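Local coordinates for DUF3194 domain-containing protein (Thermococcus onnurineus, PDB 3UEB) that is of unknown function, belongs to the UPF0440 family of alpha-and-beta proteins and is found here as a pair of identical chains, at the interface of chains A and B. Sequence-based numbering; all coordinates share one arbitrary frame. Chains: chain A/B, Putative uncharacterized protein.

The interface of chains A and B. Residues chain A 32, 35-36, 39; chain B 24, 28, 54.
A:Ile35 and B:Met54 make the tight end of this helix-to-helix and helix-to-strand patch. The delta-methyl CD1 of A:Ile35 lies 3.4 Å from the terminal methyl CE of B:Met54, closer than carbons usually pack, and 3.6 Å from its sulfur SD. The thioether chain leaves its strand with CG anti to the backbone N (chi1 -176°) and then bends at chi3 (-55°); methionine suits the place because this bend brings both SD and CE to the isoleucine tip. Within chain A, the other branch of A:Ile35, CG2, sits at the edge of the A:Phe39 ring, so the branched residue serves both chains. B:Ile24 packs more loosely, its two branches reaching two residues: CD1 is 4.0 Å from CB of A:Phe39, while CG2 lies 3.5 Å from the carboxylate oxygen OD1 of A:Asp36, a contact without a hydrogen bond.

The polar side pairs two acids. A:Glu32 and B:Glu28, both extended beyond CG, meet tip to tip with their carboxylates stacked, planes 14° apart and CD atoms 3.7 Å apart. No hydrogen bond or salt bridge joins them, and like charges stacked this way would probably repel unless solvent or neighbouring groups offset them. OE2 of B:Glu28 also rests 3.4 Å from CB of A:Glu32; glutamate thus adds methylene packing beneath a polar end. An alanine at A:Glu32 would probably leave the B:Glu28 carboxylate without its stacking partner and freer to turn.

Helix 20-41 of chain A thus lies against helix 20-39 and strand 49-58 of chain B, in a two-fold interface that repeats the patch with chains exchanged and may represent a biological dimer.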
loop_
_atom_site.group_PDB
_atom_site.type_symbol
_atom_site.label_atom_id
_atom_site.label_comp_id
_atom_site.label_asym_id
_atom_site.label_seq_id
_atom_site.Cartn_x
_atom_site.Cartn_y
_atom_site.Cartn_z
ATOM N N GLU A 32 2.722 -3.108 -4.721
ATOM C CA GLU A 32 3.604 -4.174 -4.274
ATOM C C GLU A 32 4.695 -4.508 -5.287
ATOM O O GLU A 32 5.774 -4.962 -4.916
ATOM C CB GLU A 32 2.758 -5.399 -3.904
ATOM C CG GLU A 32 1.708 -5.026 -2.849
ATOM C CD GLU A 32 0.777 -6.160 -2.469
ATOM O OE1 GLU A 32 0.780 -7.197 -3.169
ATOM O OE2 GLU A 32 0.035 -5.996 -1.467
ATOM N N ILE A 35 7.217 -2.012 -4.347
ATOM C CA ILE A 35 7.876 -2.331 -3.078
ATOM C C ILE A 35 8.881 -3.461 -3.305
ATOM O O ILE A 35 10.029 -3.397 -2.857
ATOM C CB ILE A 35 6.856 -2.791 -2.002
ATOM C CG1 ILE A 35 5.871 -1.667 -1.703
ATOM C CG2 ILE A 35 7.581 -3.202 -0.720
ATOM C CD1 ILE A 35 4.679 -2.116 -0.868
ATOM N N ASP A 36 8.436 -4.502 -3.997
ATOM C CA ASP A 36 9.307 -5.629 -4.286
ATOM C C ASP A 36 10.550 -5.150 -5.019
ATOM O O ASP A 36 11.669 -5.512 -4.662
ATOM C CB ASP A 36 8.582 -6.670 -5.150
ATOM C CG ASP A 36 7.535 -7.445 -4.374
ATOM O OD1 ASP A 36 7.486 -7.292 -3.134
ATOM O OD2 ASP A 36 6.769 -8.210 -5.003
ATOM N N PHE A 39 13.166 -3.380 -2.702
ATOM C CA PHE A 39 13.886 -4.296 -1.819
ATOM C C PHE A 39 14.694 -5.370 -2.533
ATOM O O PHE A 39 15.542 -6.020 -1.920
ATOM C CB PHE A 39 12.924 -4.958 -0.824
ATOM C CG PHE A 39 12.525 -4.063 0.313
ATOM C CD1 PHE A 39 11.278 -3.451 0.333
ATOM C CD2 PHE A 39 13.415 -3.811 1.361
ATOM C CE1 PHE A 39 10.914 -2.597 1.382
ATOM C CE2 PHE A 39 13.065 -2.959 2.414
ATOM C CZ PHE A 39 11.809 -2.349 2.425
ATOM N N ILE B 24 8.434 -8.047 3.719
ATOM C CA ILE B 24 7.442 -7.719 2.715
ATOM C C ILE B 24 6.123 -8.440 2.998
ATOM O O ILE B 24 5.055 -7.860 2.831
ATOM C CB ILE B 24 7.958 -8.078 1.303
ATOM C CG1 ILE B 24 9.188 -7.220 0.981
ATOM C CG2 ILE B 24 6.853 -7.871 0.274
ATOM C CD1 ILE B 24 9.849 -7.546 -0.342
ATOM N N GLU B 28 2.561 -6.412 3.621
ATOM C CA GLU B 28 1.398 -6.675 2.782
ATOM C C GLU B 28 0.248 -7.285 3.569
ATOM O O GLU B 28 -0.915 -7.004 3.289
ATOM C CB GLU B 28 1.784 -7.586 1.608
ATOM C CG GLU B 28 2.998 -7.070 0.832
ATOM C CD GLU B 28 3.314 -7.873 -0.415
ATOM O OE1 GLU B 28 2.941 -9.066 -0.474
ATOM O OE2 GLU B 28 3.957 -7.311 -1.329
ATOM N N MET B 54 1.852 2.066 2.697
ATOM C CA MET B 54 2.691 1.149 3.460
ATOM C C MET B 54 3.972 1.938 3.660
ATOM O O MET B 54 4.556 2.461 2.703
ATOM C CB MET B 54 3.016 -0.145 2.708
ATOM C CG MET B 54 3.828 -1.145 3.573
ATOM S SD MET B 54 4.546 -2.555 2.693
ATOM C CE MET B 54 3.110 -3.233 1.934
#